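Local coordinates for protein TRAP-T family transporter, DctP (Periplasmic binding) subunit (Sulfitobacter sp. NAS-14.1, PDB 4PF8) that binds beta-D-galacturonate and probably delivers it in the periplasm to a TRAP transporter, at residues V136-Y141 / I253-G258; S216-A221 / K278-G283; P302-Y307 / D316-F321. One frame throughout, in Å; residues are numbered along the deposited sequence.

Interaction 1: V136-Y141 / I253-G258; sequences VALGYY and IVKTAG
L138 lays its isobutyl end against V254: CD1 rests 3.6 Å from V254 CG1, and CD2 reaches the same methyl at 4.0 Å, so one branch of the valine meets both branches of the leucine. The leucine CG lies beside the backbone N (chi1 -59°), an orientation that sets both methyls against V254. On the flank, L138 CD2 also approaches the aliphatic stem of K255, with 4.2 Å to K255 CG. At the leucine itself the backbones come close, L138 CA standing 5.2 Å from G258 CA, where glycine has no side chain to hold them apart. No direct hydrogen bond crosses the contact; instead one water donates to two carbonyls, 2.7 Å from L138 O and 2.7 Å from K255 O. Strand and helix segments run nearly parallel, their axes 12° apart and 7.5 Å at closest approach. L138 and G139 together face L236 on the neighbouring strand, forming a classic beta bulge. The arrangement is that of an alpha/beta lobe, with helix 248-282 packed on 135-141, the outermost strand of a mixed five-stranded sheet, beside strand 234-239, whose E234 lines the galacturonate pocket.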
ATOM      1  N   VAL A 136      11.833  11.234  -3.077  1.00  9.84           N
ATOM      2  CA  VAL A 136      12.040  11.838  -1.760  1.00 10.14           C
ATOM      3  C   VAL A 136      10.830  11.523  -0.880  1.00 10.61           C
ATOM      4  O   VAL A 136       9.727  11.983  -1.125  1.00 10.43           O
ATOM      5  CB  VAL A 136      12.259  13.358  -1.874  1.00 11.51           C
ATOM      6  CG1 VAL A 136      12.358  13.997  -0.493  1.00 14.01           C
ATOM      7  CG2 VAL A 136      13.523  13.656  -2.678  1.00 12.59           C
ATOM      8  N   ALA A 137      11.054  10.725   0.161  1.00 11.15           N
ATOM      9  CA  ALA A 137       9.990  10.322   1.080  1.00 11.25           C
ATOM     10  C   ALA A 137       9.664  11.442   2.070  1.00 10.29           C
ATOM     11  O   ALA A 137      10.568  12.017   2.699  1.00 13.85           O
ATOM     12  CB  ALA A 137      10.413   9.064   1.841  1.00 13.40           C
ATOM     13  N   LEU A 138       8.392  11.799   2.179  1.00  9.34           N
ATOM     14  CA  LEU A 138       7.979  12.862   3.095  1.00  9.89           C
ATOM     15  C   LEU A 138       7.211  12.345   4.305  1.00 11.68           C
ATOM     16  O   LEU A 138       7.065  13.042   5.310  1.00 15.81           O
ATOM     17  CB  LEU A 138       7.116  13.884   2.372  1.00 13.12           C
ATOM     18  CG  LEU A 138       7.787  14.574   1.179  1.00 14.11           C
ATOM     19  CD1 LEU A 138       6.783  15.474   0.488  1.00 18.77           C
ATOM     20  CD2 LEU A 138       9.012  15.369   1.611  1.00 13.85           C
ATOM     21  N   GLY A 139       6.720  11.122   4.217  1.00 11.39           N
ATOM     22  CA  GLY A 139       6.006  10.530   5.320  1.00  9.00           C
ATOM     23  C   GLY A 139       5.415   9.208   4.917  1.00  9.50           C
ATOM     24  O   GLY A 139       5.237   8.932   3.737  1.00 11.70           O
ATOM     25  N   TYR A 140       5.148   8.371   5.908  1.00  8.96           N
ATOM     26  CA  TYR A 140       4.543   7.061   5.678  1.00  9.88           C
ATOM     27  C   TYR A 140       3.089   7.014   6.149  1.00  9.17           C
ATOM     28  O   TYR A 140       2.772   7.110   7.345  1.00 12.42           O
ATOM     29  CB  TYR A 140       5.406   5.949   6.323  1.00 10.18           C
ATOM     30  CG  TYR A 140       6.791   5.874   5.728  1.00 10.92           C
ATOM     31  CD1 TYR A 140       6.972   5.480   4.398  1.00 13.29           C
ATOM     32  CD2 TYR A 140       7.920   6.199   6.480  1.00 13.17           C
ATOM     33  CE1 TYR A 140       8.226   5.444   3.830  1.00 15.00           C
ATOM     34  CE2 TYR A 140       9.192   6.147   5.918  1.00 17.72           C
ATOM     35  CZ  TYR A 140       9.330   5.768   4.584  1.00 22.22           C
ATOM     36  OH  TYR A 140      10.587   5.716   4.007  1.00 27.83           O
ATOM     37  N   TYR A 141       2.205   6.905   5.170  1.00  7.42           N
ATOM     38  CA  TYR A 141       0.762   6.819   5.383  1.00  7.43           C
ATOM     39  C   TYR A 141       0.362   5.391   5.744  1.00  9.38           C
ATOM     40  O   TYR A 141       1.012   4.425   5.352  1.00 10.54           O
ATOM     41  CB  TYR A 141       0.009   7.246   4.115  1.00  9.82           C
ATOM     42  CG  TYR A 141      -0.125   8.749   3.830  1.00  7.74           C
ATOM     43  CD1 TYR A 141       0.723   9.689   4.390  1.00  9.36           C
ATOM     44  CD2 TYR A 141      -1.111   9.205   2.969  1.00  8.90           C
ATOM     45  CE1 TYR A 141       0.571  11.060   4.094  1.00  9.62           C
ATOM     46  CE2 TYR A 141      -1.270  10.544   2.682  1.00  9.97           C
ATOM     47  CZ  TYR A 141      -0.435  11.465   3.237  1.00  8.98           C
ATOM     48  OH  TYR A 141      -0.607  12.796   2.925  1.00 12.56           O
ATOM     49  N   ILE A 253       9.287  23.888   3.919  1.00 19.83           N
ATOM     50  CA  ILE A 253       7.836  23.961   3.912  1.00 19.15           C
ATOM     51  C   ILE A 253       7.254  22.612   3.468  1.00 17.81           C
ATOM     52  O   ILE A 253       6.299  22.114   4.062  1.00 16.96           O
ATOM     53  CB  ILE A 253       7.335  25.101   2.998  1.00 19.75           C
ATOM     54  CG1 ILE A 253       7.487  26.443   3.710  1.00 21.34           C
ATOM     55  CG2 ILE A 253       5.866  24.898   2.633  1.00 21.23           C
ATOM     56  CD1 ILE A 253       7.460  27.654   2.777  1.00 22.49           C
ATOM     57  N   VAL A 254       7.840  22.024   2.437  1.00 17.23           N
ATOM     58  CA  VAL A 254       7.347  20.748   1.927  1.00 15.98           C
ATOM     59  C   VAL A 254       7.493  19.626   2.954  1.00 15.49           C
ATOM     60  O   VAL A 254       6.575  18.830   3.159  1.00 14.55           O
ATOM     61  CB  VAL A 254       8.065  20.389   0.606  1.00 16.05           C
ATOM     62  CG1 VAL A 254       7.858  18.907   0.235  1.00 15.06           C
ATOM     63  CG2 VAL A 254       7.561  21.294  -0.507  1.00 16.40           C
ATOM     64  N   LYS A 255       8.634  19.569   3.616  1.00 16.31           N
ATOM     65  CA  LYS A 255       8.860  18.543   4.619  1.00 16.18           C
ATOM     66  C   LYS A 255       7.891  18.694   5.792  1.00 16.58           C
ATOM     67  O   LYS A 255       7.351  17.697   6.277  1.00 16.85           O
ATOM     68  CB  LYS A 255      10.322  18.557   5.078  1.00 17.56           C
ATOM     69  CG  LYS A 255      11.256  18.052   3.985  1.00 25.52           C
ATOM     70  CD  LYS A 255      12.661  17.744   4.489  1.00 36.15           C
ATOM     71  CE  LYS A 255      13.355  16.771   3.541  1.00 40.35           C
ATOM     72  NZ  LYS A 255      14.841  16.916   3.544  1.00 45.94           N
ATOM     73  N   THR A 256       7.643  19.933   6.224  1.00 16.81           N
ATOM     74  CA  THR A 256       6.730  20.175   7.341  1.00 17.02           C
ATOM     75  C   THR A 256       5.295  19.810   6.941  1.00 15.90           C
ATOM     76  O   THR A 256       4.566  19.143   7.689  1.00 16.01           O
ATOM     77  CB  THR A 256       6.780  21.638   7.782  1.00 18.87           C
ATOM     78  OG1 THR A 256       8.079  21.925   8.315  1.00 24.18           O
ATOM     79  CG2 THR A 256       5.740  21.918   8.850  1.00 20.79           C
ATOM     80  N   ALA A 257       4.896  20.235   5.755  1.00 15.53           N
ATOM     81  CA  ALA A 257       3.566  19.923   5.258  1.00 14.66           C
ATOM     82  C   ALA A 257       3.386  18.423   5.093  1.00 13.47           C
ATOM     83  O   ALA A 257       2.302  17.889   5.343  1.00 13.99           O
ATOM     84  CB  ALA A 257       3.325  20.630   3.916  1.00 14.88           C
ATOM     85  N   GLY A 258       4.439  17.736   4.678  1.00 13.35           N
ATOM     86  CA  GLY A 258       4.381  16.284   4.522  1.00 12.54           C
ATOM     87  C   GLY A 258       4.139  15.609   5.853  1.00 13.88           C
ATOM     88  O   GLY A 258       3.289  14.716   5.962  1.00 13.06           O
TER
HETATM   89  O   HOH W   1       8.546  15.291   5.717  1.00 17.55           O

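Interaction 2: S216-A221 / K278-G283; sequences SHFEVA and KIIMDG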
ATOM      1  N   SER A 216     -16.111  -0.831  -4.108  1.00  8.59           N
ATOM      2  CA  SER A 216     -17.265  -1.704  -4.279  1.00  7.82           C
ATOM      3  C   SER A 216     -16.901  -3.177  -4.469  1.00  6.61           C
ATOM      4  O   SER A 216     -17.763  -3.974  -4.849  1.00  8.77           O
ATOM      5  CB  SER A 216     -18.168  -1.243  -5.419  1.00 12.83           C
ATOM      6  OG  SER A 216     -18.680   0.060  -5.172  1.00 17.35           O
ATOM      7  N   HIS A 217     -15.658  -3.566  -4.219  1.00  7.07           N
ATOM      8  CA  HIS A 217     -15.314  -4.981  -4.310  1.00  5.94           C
ATOM      9  C   HIS A 217     -16.214  -5.791  -3.384  1.00  7.30           C
ATOM     10  O   HIS A 217     -16.529  -6.949  -3.679  1.00  8.75           O
ATOM     11  CB  HIS A 217     -13.860  -5.258  -3.982  1.00  5.22           C
ATOM     12  CG  HIS A 217     -12.895  -4.679  -4.967  1.00  7.59           C
ATOM     13  ND1 HIS A 217     -11.530  -4.695  -4.770  1.00  8.66           N
ATOM     14  CD2 HIS A 217     -13.101  -4.018  -6.135  1.00  8.25           C
ATOM     15  CE1 HIS A 217     -10.940  -4.066  -5.777  1.00  8.18           C
ATOM     16  NE2 HIS A 217     -11.870  -3.635  -6.603  1.00  8.05           N
ATOM     17  N   PHE A 218     -16.619  -5.199  -2.258  1.00  6.80           N
ATOM     18  CA  PHE A 218     -17.434  -5.930  -1.290  1.00  7.84           C
ATOM     19  C   PHE A 218     -18.804  -6.257  -1.813  1.00 10.52           C
ATOM     20  O   PHE A 218     -19.461  -7.135  -1.274  1.00 11.77           O
ATOM     21  CB  PHE A 218     -17.547  -5.170   0.023  1.00  6.76           C
ATOM     22  CG  PHE A 218     -18.536  -4.038   0.013  1.00  8.58           C
ATOM     23  CD1 PHE A 218     -18.245  -2.847  -0.618  1.00  8.58           C
ATOM     24  CD2 PHE A 218     -19.757  -4.154   0.667  1.00 11.13           C
ATOM     25  CE1 PHE A 218     -19.142  -1.789  -0.625  1.00  9.80           C
ATOM     26  CE2 PHE A 218     -20.665  -3.089   0.681  1.00 14.57           C
ATOM     27  CZ  PHE A 218     -20.353  -1.912   0.033  1.00 11.68           C
ATOM     28  N   GLU A 219     -19.239  -5.586  -2.871  1.00  8.36           N
ATOM     29  CA  GLU A 219     -20.534  -5.885  -3.465  1.00 10.81           C
ATOM     30  C   GLU A 219     -20.482  -7.111  -4.372  1.00 10.97           C
ATOM     31  O   GLU A 219     -21.529  -7.684  -4.696  1.00 14.97           O
ATOM     32  CB  GLU A 219     -21.057  -4.680  -4.256  1.00 10.62           C
ATOM     33  CG  GLU A 219     -21.340  -3.476  -3.355  1.00 14.24           C
ATOM     34  CD  GLU A 219     -21.887  -2.269  -4.095  1.00 25.58           C
ATOM     35  OE1 GLU A 219     -22.391  -1.340  -3.424  1.00 28.81           O
ATOM     36  OE2 GLU A 219     -21.810  -2.236  -5.340  1.00 27.90           O
ATOM     37  N   VAL A 220     -19.292  -7.493  -4.805  1.00  9.83           N
ATOM     38  CA  VAL A 220     -19.140  -8.615  -5.740  1.00 10.84           C
ATOM     39  C   VAL A 220     -18.318  -9.777  -5.164  1.00 10.23           C
ATOM     40  O   VAL A 220     -18.241 -10.845  -5.772  1.00 11.61           O
ATOM     41  CB  VAL A 220     -18.549  -8.139  -7.093  1.00  9.72           C
ATOM     42  CG1 VAL A 220     -19.579  -7.281  -7.854  1.00 12.40           C
ATOM     43  CG2 VAL A 220     -17.282  -7.361  -6.905  1.00  9.69           C
ATOM     44  N   ALA A 221     -17.713  -9.580  -3.995  1.00  9.35           N
ATOM     45  CA  ALA A 221     -16.979 -10.643  -3.301  1.00  8.86           C
ATOM     46  C   ALA A 221     -17.412 -10.570  -1.839  1.00 10.81           C
ATOM     47  O   ALA A 221     -16.884  -9.761  -1.061  1.00 10.67           O
ATOM     48  CB  ALA A 221     -15.483 -10.440  -3.448  1.00  9.51           C
ATOM     49  N   LYS A 278     -18.052  -1.200   9.140  1.00 10.06           N
ATOM     50  CA  LYS A 278     -19.489  -1.097   9.377  1.00 11.05           C
ATOM     51  C   LYS A 278     -20.299  -1.199   8.071  1.00 12.04           C
ATOM     52  O   LYS A 278     -21.322  -1.886   8.006  1.00 12.49           O
ATOM     53  CB  LYS A 278     -19.816   0.203  10.122  1.00 11.89           C
ATOM     54  CG  LYS A 278     -21.246   0.249  10.625  1.00 17.22           C
ATOM     55  CD  LYS A 278     -21.516   1.506  11.399  1.00 19.65           C
ATOM     56  CE  LYS A 278     -22.887   1.453  12.046  1.00 25.55           C
ATOM     57  NZ  LYS A 278     -23.987   1.352  11.036  1.00 28.55           N
ATOM     58  N   ILE A 279     -19.838  -0.511   7.032  1.00 10.81           N
ATOM     59  CA  ILE A 279     -20.496  -0.554   5.725  1.00 10.94           C
ATOM     60  C   ILE A 279     -20.501  -1.983   5.170  1.00 10.45           C
ATOM     61  O   ILE A 279     -21.518  -2.466   4.647  1.00 11.96           O
ATOM     62  CB  ILE A 279     -19.801   0.417   4.755  1.00 11.00           C
ATOM     63  CG1 ILE A 279     -20.108   1.853   5.168  1.00 13.95           C
ATOM     64  CG2 ILE A 279     -20.250   0.187   3.310  1.00 11.08           C
ATOM     65  CD1 ILE A 279     -19.230   2.858   4.527  1.00 13.86           C
ATOM     66  N   ILE A 280     -19.358  -2.647   5.285  1.00 10.24           N
ATOM     67  CA  ILE A 280     -19.172  -4.009   4.803  1.00 11.85           C
ATOM     68  C   ILE A 280     -20.146  -4.929   5.506  1.00 12.67           C
ATOM     69  O   ILE A 280     -20.872  -5.714   4.865  1.00 12.42           O
ATOM     70  CB  ILE A 280     -17.696  -4.442   5.073  1.00 12.55           C
ATOM     71  CG1 ILE A 280     -16.767  -3.743   4.059  1.00 16.61           C
ATOM     72  CG2 ILE A 280     -17.524  -5.951   5.092  1.00 18.79           C
ATOM     73  CD1 ILE A 280     -15.295  -3.731   4.528  1.00 16.15           C
HETATM   74  N   MSE A 281     -20.228  -4.813   6.824  1.00 11.77           N
HETATM   75  CA  MSE A 281     -21.092  -5.718   7.575  1.00 11.40           C
HETATM   76  C   MSE A 281     -22.559  -5.407   7.297  1.00 15.00           C
HETATM   77  O   MSE A 281     -23.383  -6.325   7.146  1.00 18.49           O
HETATM   78  CB  MSE A 281     -20.762  -5.655   9.059  1.00 15.91           C
HETATM   79  CG  MSE A 281     -19.354  -6.188   9.352  1.00 16.86           C
HETATM   80 SE   MSE A 281     -18.925  -6.232  11.246  0.75 22.86          SE
HETATM   81  CE  MSE A 281     -18.881  -4.349  11.579  1.00 18.58           C
ATOM     82  N   ASP A 282     -22.894  -4.124   7.201  1.00 13.40           N
ATOM     83  CA  ASP A 282     -24.278  -3.722   6.938  1.00 14.48           C
ATOM     84  C   ASP A 282     -24.696  -4.101   5.503  1.00 16.53           C
ATOM     85  O   ASP A 282     -25.886  -4.193   5.196  1.00 19.81           O
ATOM     86  CB  ASP A 282     -24.452  -2.215   7.104  1.00 15.12           C
ATOM     87  CG  ASP A 282     -24.408  -1.750   8.555  1.00 24.00           C
ATOM     88  OD1 ASP A 282     -24.430  -2.583   9.483  1.00 25.43           O
ATOM     89  OD2 ASP A 282     -24.348  -0.516   8.753  1.00 23.52           O
ATOM     90  N   GLY A 283     -23.718  -4.315   4.641  1.00 15.84           N
ATOM     91  CA  GLY A 283     -23.955  -4.675   3.254  1.00 17.20           C
ATOM     92  C   GLY A 283     -24.060  -6.172   3.011  1.00 20.11           C
ATOM     93  O   GLY A 283     -24.123  -6.614   1.865  1.00 27.84           O
TER
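H217 O is gripped by two backbone N-H groups, accepting from V220 N at 3.0 Å and from A221 N at 2.9 Å, and so closes the loosely wound turn 217-220 from which F218 reaches across to the C-terminal end of helix 248-282. The meeting across the interface is apolar and centres on the ring of F218. A chi1 of 79° tucks this ring between the two backbone arms of F218, so that CZ meets I279. F218 CZ touches I279 CG2 at 3.9 Å, the two side chains crossing at about a right angle, while F218 CD2 lies 4.2 Å from I280 CA, against the backbone of the long helix. Farther round, G283 CA stands at the ring edge, near its plane, 4.5 Å from F218 CE2. One face of the ring is covered from within its own segment, E219 CG lying 3.8 Å above the plane over the centre of the F218 ring. K222 NZ bridges the two sides, hydrogen-bonded to both F218 O and G283 O. Y212, from helix 209-214, packs on both F218 and I280, and V285 does the same from the loop after the long helix. I280 also reaches V287 on strand 286-289, an outer strand of the four-stranded sheet, and H217 ND1 is hydrogen-bonded to Y149 OH on strand 146-150 of that sheet.

Interaction 3: P302-Y307 / D316-F321; sequences PVYEKY and DLVNLF
The last two helices of the modelled chain, 301-310 and 315-322, form a short C-terminal pair that meets chiefly where Y304 and Y307 receive V318. Both methyls of the valine are used, each by a different ring. V318 CG2 lies in the plane of the Y307 ring at its edge, 3.9 Å from Y307 CE2; V318 CG1 comes to the edge of the Y304 ring, with a longer 4.5 Å to Y304 CE2. Y307 holds its CG anti to the backbone N (chi1 -180°), which places the ring so that its CE2 edge meets V318; there the tyrosine and valine side chains lie antiparallel and staggered. The backbones stay well apart, the nearest alpha carbons being Y304 CA and V318 CA at 9.2 Å. Neighbours share the space: from loops V101 touches V318, and N100 and M314 touch Y307, while L173 of helix 172-179 packs on Y307 as well. The polar end of Y304 is occupied elsewhere, its OH hydrogen-bonded to P105 O. With no polar atom paired between the segments, the contact is dispersion between methyls and ring edges, and it fixes no direct polar geometry between the two helices.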
ATOM      1  N   PRO A 302       8.075 -20.220   2.745  1.00 18.75           N
ATOM      2  CA  PRO A 302       8.793 -20.297   1.463  1.00 19.27           C
ATOM      3  C   PRO A 302       8.992 -18.952   0.754  1.00 17.43           C
ATOM      4  O   PRO A 302       9.961 -18.780   0.018  1.00 18.21           O
ATOM      5  CB  PRO A 302       7.916 -21.237   0.626  1.00 18.38           C
ATOM      6  CG  PRO A 302       7.189 -22.068   1.617  1.00 18.27           C
ATOM      7  CD  PRO A 302       6.959 -21.177   2.818  1.00 20.21           C
ATOM      8  N   VAL A 303       8.100 -18.003   1.000  1.00 16.12           N
ATOM      9  CA  VAL A 303       8.218 -16.675   0.413  1.00 15.48           C
ATOM     10  C   VAL A 303       9.487 -16.007   0.932  1.00 16.29           C
ATOM     11  O   VAL A 303      10.191 -15.355   0.176  1.00 16.62           O
ATOM     12  CB  VAL A 303       6.997 -15.810   0.763  1.00 17.43           C
ATOM     13  CG1 VAL A 303       7.166 -14.432   0.222  1.00 16.12           C
ATOM     14  CG2 VAL A 303       5.725 -16.459   0.221  1.00 22.03           C
ATOM     15  N   TYR A 304       9.741 -16.137   2.231  1.00 16.72           N
ATOM     16  CA  TYR A 304      10.971 -15.603   2.831  1.00 17.75           C
ATOM     17  C   TYR A 304      12.194 -16.323   2.290  1.00 19.23           C
ATOM     18  O   TYR A 304      13.193 -15.698   1.915  1.00 19.96           O
ATOM     19  CB  TYR A 304      10.932 -15.769   4.350  1.00 18.14           C
ATOM     20  CG  TYR A 304      10.094 -14.721   5.071  1.00 17.15           C
ATOM     21  CD1 TYR A 304       8.718 -14.847   5.158  1.00 16.02           C
ATOM     22  CD2 TYR A 304      10.688 -13.626   5.676  1.00 17.55           C
ATOM     23  CE1 TYR A 304       7.943 -13.896   5.814  1.00 15.30           C
ATOM     24  CE2 TYR A 304       9.925 -12.673   6.335  1.00 16.84           C
ATOM     25  CZ  TYR A 304       8.557 -12.821   6.414  1.00 15.74           C
ATOM     26  OH  TYR A 304       7.803 -11.865   7.074  1.00 15.22           O
ATOM     27  N   GLU A 305      12.120 -17.648   2.249  1.00 19.82           N
ATOM     28  CA  GLU A 305      13.251 -18.434   1.773  1.00 21.44           C
ATOM     29  C   GLU A 305      13.606 -18.035   0.348  1.00 21.55           C
ATOM     30  O   GLU A 305      14.774 -17.879   0.021  1.00 22.83           O
ATOM     31  CB  GLU A 305      12.943 -19.930   1.843  1.00 22.03           C
ATOM     32  CG  GLU A 305      12.656 -20.429   3.246  1.00 26.48           C
ATOM     33  CD  GLU A 305      13.894 -20.503   4.113  1.00 37.95           C
ATOM     34  OE1 GLU A 305      14.993 -20.169   3.617  1.00 45.43           O
ATOM     35  OE2 GLU A 305      13.765 -20.904   5.293  1.00 45.73           O
ATOM     36  N   LYS A 306      12.592 -17.852  -0.484  1.00 20.35           N
ATOM     37  CA  LYS A 306      12.800 -17.519  -1.883  1.00 20.54           C
ATOM     38  C   LYS A 306      13.395 -16.129  -2.034  1.00 20.48           C
ATOM     39  O   LYS A 306      14.357 -15.925  -2.757  1.00 22.50           O
ATOM     40  CB  LYS A 306      11.486 -17.550  -2.644  1.00 19.28           C
ATOM     41  CG  LYS A 306      11.695 -17.462  -4.160  1.00 21.72           C
ATOM     42  CD  LYS A 306      10.417 -17.137  -4.883  1.00 23.69           C
ATOM     43  CE  LYS A 306       9.275 -17.999  -4.416  1.00 27.72           C
ATOM     44  NZ  LYS A 306       8.078 -17.670  -5.205  1.00 35.46           N
ATOM     45  N   TYR A 307      12.786 -15.172  -1.355  1.00 19.26           N
ATOM     46  CA  TYR A 307      13.261 -13.802  -1.451  1.00 19.22           C
ATOM     47  C   TYR A 307      14.738 -13.726  -1.087  1.00 23.03           C
ATOM     48  O   TYR A 307      15.560 -13.121  -1.804  1.00 21.90           O
ATOM     49  CB  TYR A 307      12.425 -12.879  -0.555  1.00 17.92           C
ATOM     50  CG  TYR A 307      12.923 -11.466  -0.668  1.00 18.03           C
ATOM     51  CD1 TYR A 307      12.848 -10.789  -1.880  1.00 21.46           C
ATOM     52  CD2 TYR A 307      13.519 -10.840   0.405  1.00 18.55           C
ATOM     53  CE1 TYR A 307      13.345  -9.505  -2.011  1.00 22.22           C
ATOM     54  CE2 TYR A 307      14.028  -9.537   0.285  1.00 18.87           C
ATOM     55  CZ  TYR A 307      13.929  -8.884  -0.924  1.00 19.28           C
ATOM     56  OH  TYR A 307      14.439  -7.600  -1.048  1.00 21.78           O
ATOM     57  N   ASP A 316      20.300  -8.651   5.982  1.00 31.16           N
ATOM     58  CA  ASP A 316      20.407  -7.767   7.140  1.00 33.86           C
ATOM     59  C   ASP A 316      19.183  -6.863   7.275  1.00 32.64           C
ATOM     60  O   ASP A 316      18.636  -6.705   8.361  1.00 31.54           O
ATOM     61  CB  ASP A 316      21.691  -6.932   7.076  1.00 37.38           C
ATOM     62  CG  ASP A 316      22.929  -7.761   7.346  1.00 46.03           C
ATOM     63  OD1 ASP A 316      22.778  -8.904   7.833  1.00 46.39           O
ATOM     64  OD2 ASP A 316      24.050  -7.278   7.082  1.00 47.07           O
ATOM     65  N   LEU A 317      18.739  -6.285   6.167  1.00 30.20           N
ATOM     66  CA  LEU A 317      17.585  -5.395   6.202  1.00 29.79           C
ATOM     67  C   LEU A 317      16.307  -6.137   6.581  1.00 27.09           C
ATOM     68  O   LEU A 317      15.492  -5.612   7.334  1.00 27.79           O
ATOM     69  CB  LEU A 317      17.384  -4.715   4.854  1.00 28.38           C
ATOM     70  CG  LEU A 317      16.233  -3.707   4.858  1.00 30.66           C
ATOM     71  CD1 LEU A 317      16.507  -2.587   5.825  1.00 32.62           C
ATOM     72  CD2 LEU A 317      15.964  -3.155   3.472  1.00 32.66           C
ATOM     73  N   VAL A 318      16.124  -7.345   6.057  1.00 22.53           N
ATOM     74  CA  VAL A 318      14.936  -8.124   6.392  1.00 24.99           C
ATOM     75  C   VAL A 318      14.896  -8.397   7.895  1.00 25.60           C
ATOM     76  O   VAL A 318      13.850  -8.288   8.525  1.00 24.13           O
ATOM     77  CB  VAL A 318      14.874  -9.452   5.624  1.00 23.76           C
ATOM     78  CG1 VAL A 318      13.761 -10.331   6.180  1.00 20.11           C
ATOM     79  CG2 VAL A 318      14.638  -9.199   4.145  1.00 23.47           C
ATOM     80  N   ASN A 319      16.041  -8.735   8.475  1.00 33.75           N
ATOM     81  CA  ASN A 319      16.087  -9.022   9.910  1.00 35.20           C
ATOM     82  C   ASN A 319      15.851  -7.778  10.760  1.00 34.96           C
ATOM     83  O   ASN A 319      15.259  -7.846  11.841  1.00 34.13           O
ATOM     84  CB  ASN A 319      17.410  -9.696  10.268  1.00 39.14           C
ATOM     85  CG  ASN A 319      17.520 -11.081   9.673  1.00 37.89           C
ATOM     86  OD1 ASN A 319      16.514 -11.764   9.508  1.00 41.00           O
ATOM     87  ND2 ASN A 319      18.737 -11.499   9.335  1.00 40.70           N
ATOM     88  N   LEU A 320      16.296  -6.633  10.260  1.00 31.22           N
ATOM     89  CA  LEU A 320      15.976  -5.370  10.895  1.00 32.54           C
ATOM     90  C   LEU A 320      14.462  -5.246  11.125  1.00 33.36           C
ATOM     91  O   LEU A 320      14.022  -4.717  12.146  1.00 40.83           O
ATOM     92  CB  LEU A 320      16.496  -4.219  10.029  1.00 37.13           C
ATOM     93  CG  LEU A 320      16.589  -2.826  10.639  1.00 36.80           C
ATOM     94  CD1 LEU A 320      17.438  -2.851  11.895  1.00 38.98           C
ATOM     95  CD2 LEU A 320      17.178  -1.860   9.620  1.00 39.08           C
ATOM     96  N   PHE A 321      13.661  -5.744  10.182  1.00 24.60           N
ATOM     97  CA  PHE A 321      12.208  -5.692  10.324  1.00 26.53           C
ATOM     98  C   PHE A 321      11.647  -6.900  11.077  1.00 29.15           C
ATOM     99  O   PHE A 321      11.009  -6.745  12.111  1.00 28.68           O
ATOM    100  CB  PHE A 321      11.526  -5.559   8.953  1.00 20.12           C
ATOM    101  CG  PHE A 321      11.641  -4.179   8.365  1.00 23.75           C
ATOM    102  CD1 PHE A 321      12.811  -3.770   7.756  1.00 20.26           C
ATOM    103  CD2 PHE A 321      10.588  -3.285   8.445  1.00 25.26           C
ATOM    104  CE1 PHE A 321      12.920  -2.495   7.229  1.00 25.85           C
ATOM    105  CE2 PHE A 321      10.702  -2.012   7.925  1.00 22.33           C
ATOM    106  CZ  PHE A 321      11.864  -1.621   7.315  1.00 25.07           C
TER

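How the interactions relate
Along the chain, interaction 1 opens first at 136-141 and closes at 253-258, bringing together segments 112 residues apart. Interaction 2 opens inside that loop, at 216-221, and closes beyond it at 278-283, so the two cross. Both end on helix 248-282, with their centres 33 Å apart on opposite sides of the chain's centre. That single long helix thereby meets the edge strand of the five-stranded sheet near one end and, near the other, the short helix 217-220 beside the four-stranded sheet, spanning the two lobes as in other TRAP solute-binding proteins. Interaction 3 follows in series, a local closure between the final two helices, and touches neither of the others.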